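Local coordinates for acyl-CoA dehydrogenase (Bacillus anthracis, PDB 3OWA), which probably oxidises acyl-CoA thioesters to their enoyl counterparts using a bound FAD, at residues E21-D25 and L511-K515; F262-I267 and A351-A355. Residues are numbered along the deposited sequence.

Interaction 1 (E21-D25 and L511-K515); sequences EITID and LRTEK
This is a loop-on-helix contact in which the N-terminal arm of the chain, ahead of helix 35-52, lies across helix 490-520 of the additional C-terminal helical region of this acyl-CoA dehydrogenase. E21-D25 is non-helical up to T23: I22 (phi/psi -65/142) and T23 (-111/155) are extended, and the chain then tightens into a 3-10 turn beginning at I24 and D25. L511-K515 is regular alpha helix. The CA atoms of I24 and L511 set the register, 5.4 Å apart, and 312 Å² of surface is buried over the two segments.

I24 gives the most contact area, 121 Å². With chi1 p, its CG2 comes to 3.3 Å from L511 O, a carbonyl that also accepts the helical hydrogen bond from K515 N (2.8 Å), and to 3.8 Å from K515 CB. L511, in the mt rotamer, aims its CA-to-CB bond at the arm; its CD1 meets I22 CG2 at 3.9 Å and its CD2 lies 3.7 Å from I22 O. E514 CD adds a further contact with I24 CG2 at 3.7 Å, while its carboxylate forms a salt bridge with K518.

K515 (chi1 t, chi3 p) reaches along the turn, CE 3.0 Å from I24 O, and its amine goes on to the carbonyl of V27 and a salt bridge with D32, fixing the arm further along. Water 1 bridges the two segments, accepting from I24 N at 2.9 Å and donating to E514 OE2, also at 2.9 Å.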
loop_
_atom_site.group_PDB
_atom_site.type_symbol
_atom_site.label_atom_id
_atom_site.label_comp_id
_atom_site.label_asym_id
_atom_site.label_seq_id
_atom_site.Cartn_x
_atom_site.Cartn_y
_atom_site.Cartn_z
ATOM N N GLU A 21 -24.680 -4.262 24.548
ATOM C CA GLU A 21 -24.694 -2.829 24.328
ATOM C C GLU A 21 -23.677 -2.193 25.283
ATOM O O GLU A 21 -24.042 -1.757 26.377
ATOM C CB GLU A 21 -26.119 -2.299 24.581
ATOM C CG GLU A 21 -26.610 -1.243 23.604
ATOM C CD GLU A 21 -26.339 0.179 24.083
ATOM O OE1 GLU A 21 -25.180 0.488 24.456
ATOM O OE2 GLU A 21 -27.290 0.994 24.081
ATOM N N ILE A 22 -22.410 -2.147 24.878
ATOM C CA ILE A 22 -21.341 -1.617 25.732
ATOM C C ILE A 22 -21.531 -0.125 26.015
ATOM O O ILE A 22 -21.939 0.637 25.149
ATOM C CB ILE A 22 -19.930 -1.859 25.123
ATOM C CG1 ILE A 22 -19.742 -3.328 24.704
ATOM C CG2 ILE A 22 -18.831 -1.326 26.064
ATOM C CD1 ILE A 22 -19.759 -4.369 25.821
ATOM N N THR A 23 -21.207 0.270 27.237
ATOM C CA THR A 23 -21.505 1.585 27.749
ATOM C C THR A 23 -20.221 2.408 27.927
ATOM O O THR A 23 -19.148 1.830 28.116
ATOM C CB THR A 23 -22.242 1.402 29.110
ATOM O OG1 THR A 23 -23.291 2.363 29.218
ATOM C CG2 THR A 23 -21.319 1.503 30.295
ATOM N N ILE A 24 -20.324 3.743 27.893
ATOM C CA ILE A 24 -19.129 4.612 28.063
ATOM C C ILE A 24 -18.308 4.306 29.314
ATOM O O ILE A 24 -17.083 4.459 29.318
ATOM C CB ILE A 24 -19.428 6.139 28.020
ATOM C CG1 ILE A 24 -20.601 6.522 28.938
ATOM C CG2 ILE A 24 -19.686 6.591 26.606
ATOM C CD1 ILE A 24 -20.630 7.986 29.286
ATOM N N ASP A 25 -18.989 3.869 30.372
ATOM C CA ASP A 25 -18.334 3.469 31.613
ATOM C C ASP A 25 -17.521 2.180 31.477
ATOM O O ASP A 25 -16.646 1.912 32.295
ATOM C CB ASP A 25 -19.362 3.321 32.740
ATOM C CG ASP A 25 -19.416 4.531 33.633
ATOM O OD1 ASP A 25 -20.501 5.147 33.714
ATOM O OD2 ASP A 25 -18.373 4.866 34.255
ATOM N N LEU A 511 -17.916 5.448 21.353
ATOM C CA LEU A 511 -17.978 5.447 22.808
ATOM C C LEU A 511 -16.993 6.423 23.386
ATOM O O LEU A 511 -17.309 7.107 24.357
ATOM C CB LEU A 511 -17.770 4.040 23.381
ATOM C CG LEU A 511 -18.925 3.065 23.109
ATOM C CD1 LEU A 511 -18.596 1.664 23.629
ATOM C CD2 LEU A 511 -20.226 3.581 23.716
ATOM N N ARG A 512 -15.804 6.513 22.779
ATOM C CA ARG A 512 -14.805 7.481 23.240
ATOM C C ARG A 512 -15.296 8.916 23.055
ATOM O O ARG A 512 -15.113 9.768 23.943
ATOM C CB ARG A 512 -13.452 7.285 22.534
ATOM C CG ARG A 512 -12.440 8.349 22.884
ATOM C CD ARG A 512 -11.152 8.137 22.140
ATOM N NE ARG A 512 -10.207 9.177 22.495
ATOM C CZ ARG A 512 -9.034 9.347 21.906
ATOM N NH1 ARG A 512 -8.652 8.515 20.927
ATOM N NH2 ARG A 512 -8.238 10.334 22.303
ATOM N N THR A 513 -15.919 9.181 21.912
ATOM C CA THR A 513 -16.436 10.511 21.633
ATOM C C THR A 513 -17.640 10.816 22.587
ATOM O O THR A 513 -17.739 11.898 23.158
ATOM C CB THR A 513 -16.812 10.662 20.137
ATOM O OG1 THR A 513 -15.673 10.310 19.309
ATOM C CG2 THR A 513 -17.292 12.087 19.833
ATOM N N GLU A 514 -18.516 9.834 22.758
ATOM C CA GLU A 514 -19.655 9.941 23.661
ATOM C C GLU A 514 -19.185 10.241 25.079
ATOM O O GLU A 514 -19.706 11.157 25.740
ATOM C CB GLU A 514 -20.442 8.635 23.630
ATOM C CG GLU A 514 -21.809 8.715 24.294
ATOM C CD GLU A 514 -22.509 7.353 24.379
ATOM O OE1 GLU A 514 -22.341 6.526 23.440
ATOM O OE2 GLU A 514 -23.212 7.114 25.398
ATOM N N LYS A 515 -18.184 9.492 25.542
ATOM C CA LYS A 515 -17.608 9.747 26.853
ATOM C C LYS A 515 -17.029 11.164 26.992
ATOM O O LYS A 515 -17.244 11.829 28.016
ATOM C CB LYS A 515 -16.576 8.671 27.230
ATOM C CG LYS A 515 -15.675 9.101 28.385
ATOM C CD LYS A 515 -15.609 8.107 29.516
ATOM C CE LYS A 515 -15.145 6.756 29.095
ATOM N NZ LYS A 515 -14.582 6.072 30.301
HETATM O O HOH W 1 -22.911 4.665 26.878
#

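Interaction 2 (F262-I267 and A351-A355); sequences FNILNI and AASIA
F262 begins the contact along helix 257-293: its CA-to-CB bond runs sideways, and chi1 t brings CE2 to 4.2 Å from A355 CB, which meets the ring obliquely. N263 comes next and lies closest in register, its CA 6.2 Å from that of A355. Its side chain (chi1 m) rests on the small residues: OD1 is 3.5 Å from A355 CB and 3.7 Å from A351 CB. N263 OD1 and A351 O, 3.4 Å apart, are both acceptors and merely touch, while ND2 is held by I259 O one turn back. Both segments are helical, 351-355 forming the last turn of helix 348-355, and they cross at 63°, with axes 9.4 Å apart at closest approach. They pack within the helical C-terminal domain of the acyl-CoA dehydrogenase fold, where the small A351 and A355 leave room for the N263 side chain.

N266 follows one turn after F262, its CB directed at the partner; with chi1 m, OD1 sits 3.7 Å from A355 CA, and the side chain also touches A358 of helix 358-383. I267 (mt) completes the line with an apolar contact, CG1 to I354 CG2 at 3.9 Å. I267 is covered by L124 and L128 of helix 124-129, and I354 by F332 and C361.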
loop_
_atom_site.group_PDB
_atom_site.type_symbol
_atom_site.label_atom_id
_atom_site.label_comp_id
_atom_site.label_asym_id
_atom_site.label_seq_id
_atom_site.Cartn_x
_atom_site.Cartn_y
_atom_site.Cartn_z
ATOM N N PHE A 262 1.099 -19.125 22.437
ATOM C CA PHE A 262 -0.205 -18.542 22.178
ATOM C C PHE A 262 -0.442 -17.321 23.076
ATOM O O PHE A 262 -0.957 -16.288 22.615
ATOM C CB PHE A 262 -1.341 -19.579 22.321
ATOM C CG PHE A 262 -2.679 -18.965 22.740
ATOM C CD1 PHE A 262 -3.546 -18.395 21.783
ATOM C CD2 PHE A 262 -3.074 -18.951 24.100
ATOM C CE1 PHE A 262 -4.794 -17.805 22.173
ATOM C CE2 PHE A 262 -4.308 -18.378 24.496
ATOM C CZ PHE A 262 -5.158 -17.795 23.525
ATOM N N ASN A 263 -0.057 -17.428 24.343
ATOM C CA ASN A 263 -0.258 -16.322 25.260
ATOM C C ASN A 263 0.628 -15.133 24.937
ATOM O O ASN A 263 0.159 -13.991 24.990
ATOM C CB ASN A 263 -0.036 -16.751 26.702
ATOM C CG ASN A 263 -1.288 -17.292 27.332
ATOM O OD1 ASN A 263 -2.173 -16.533 27.764
ATOM N ND2 ASN A 263 -1.376 -18.604 27.390
ATOM N N ILE A 264 1.885 -15.400 24.591
ATOM C CA ILE A 264 2.821 -14.348 24.219
ATOM C C ILE A 264 2.354 -13.584 22.944
ATOM O O ILE A 264 2.474 -12.342 22.837
ATOM C CB ILE A 264 4.237 -14.941 24.042
ATOM C CG1 ILE A 264 4.749 -15.515 25.389
ATOM C CG2 ILE A 264 5.232 -13.920 23.434
ATOM C CD1 ILE A 264 4.703 -14.519 26.616
ATOM N N LEU A 265 1.803 -14.343 22.006
ATOM C CA LEU A 265 1.294 -13.817 20.753
ATOM C C LEU A 265 0.248 -12.733 20.976
ATOM O O LEU A 265 0.287 -11.699 20.302
ATOM C CB LEU A 265 0.659 -14.954 19.987
ATOM C CG LEU A 265 0.861 -15.119 18.487
ATOM C CD1 LEU A 265 -0.355 -15.897 17.965
ATOM C CD2 LEU A 265 1.065 -13.797 17.714
ATOM N N ASN A 266 -0.665 -12.954 21.931
ATOM C CA ASN A 266 -1.721 -11.982 22.225
ATOM C C ASN A 266 -1.137 -10.662 22.642
ATOM O O ASN A 266 -1.640 -9.618 22.273
ATOM C CB ASN A 266 -2.659 -12.431 23.348
ATOM C CG ASN A 266 -3.439 -13.668 23.017
ATOM O OD1 ASN A 266 -3.646 -14.544 23.883
ATOM N ND2 ASN A 266 -3.876 -13.774 21.781
ATOM N N ILE A 267 -0.104 -10.716 23.467
ATOM C CA ILE A 267 0.523 -9.516 23.993
ATOM C C ILE A 267 1.268 -8.815 22.868
ATOM O O ILE A 267 1.125 -7.606 22.692
ATOM C CB ILE A 267 1.466 -9.855 25.179
ATOM C CG1 ILE A 267 0.639 -10.361 26.386
ATOM C CG2 ILE A 267 2.310 -8.622 25.539
ATOM C CD1 ILE A 267 1.439 -11.078 27.461
ATOM N N ALA A 351 -1.356 -13.485 32.411
ATOM C CA ALA A 351 -1.524 -14.069 31.068
ATOM C C ALA A 351 -3.007 -14.314 30.704
ATOM O O ALA A 351 -3.440 -13.947 29.607
ATOM C CB ALA A 351 -0.688 -15.354 30.923
ATOM N N ALA A 352 -3.777 -14.906 31.625
ATOM C CA ALA A 352 -5.209 -15.133 31.403
ATOM C C ALA A 352 -6.005 -13.830 31.315
ATOM O O ALA A 352 -6.982 -13.764 30.604
ATOM C CB ALA A 352 -5.786 -16.044 32.479
ATOM N N SER A 353 -5.560 -12.783 32.006
ATOM C CA SER A 353 -6.241 -11.480 31.981
ATOM C C SER A 353 -6.197 -10.839 30.604
ATOM O O SER A 353 -7.055 -10.026 30.268
ATOM C CB SER A 353 -5.631 -10.493 32.985
ATOM O OG SER A 353 -5.889 -10.868 34.332
ATOM N N ILE A 354 -5.184 -11.188 29.811
ATOM C CA ILE A 354 -5.136 -10.705 28.433
ATOM C C ILE A 354 -5.654 -11.725 27.443
ATOM O O ILE A 354 -6.296 -11.338 26.497
ATOM C CB ILE A 354 -3.737 -10.193 28.017
ATOM C CG1 ILE A 354 -3.785 -9.553 26.623
ATOM C CG2 ILE A 354 -2.701 -11.298 28.125
ATOM C CD1 ILE A 354 -4.680 -8.259 26.541
ATOM N N ALA A 355 -5.378 -13.014 27.666
ATOM C CA ALA A 355 -5.869 -14.070 26.777
ATOM C C ALA A 355 -7.399 -13.970 26.633
ATOM O O ALA A 355 -7.930 -14.272 25.566
ATOM C CB ALA A 355 -5.441 -15.465 27.261
#

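Overall arrangement
Soon after the first modelled residues the chain enters interaction 1, as the arm at 21-25, and meets its partner 511-515 only after the N-terminal helices, the strand-rich middle domain and most of the C-terminal helices have been traversed. Interaction 2 is nested inside that long loop: 262-267, early in helix 257-293, is joined by 351-355 only 84 residues later, closing a largely helical excursion. The centres of interactions 1 and 2 are about 25 Å apart, and the two do not touch. Interaction 2 ties helix 257-293 to helix 348-355, its centre about 12 Å from the centre of the chain, whereas interaction 1, centred about 21 Å from it, fastens the N-terminal arm to the additional C-terminal helices.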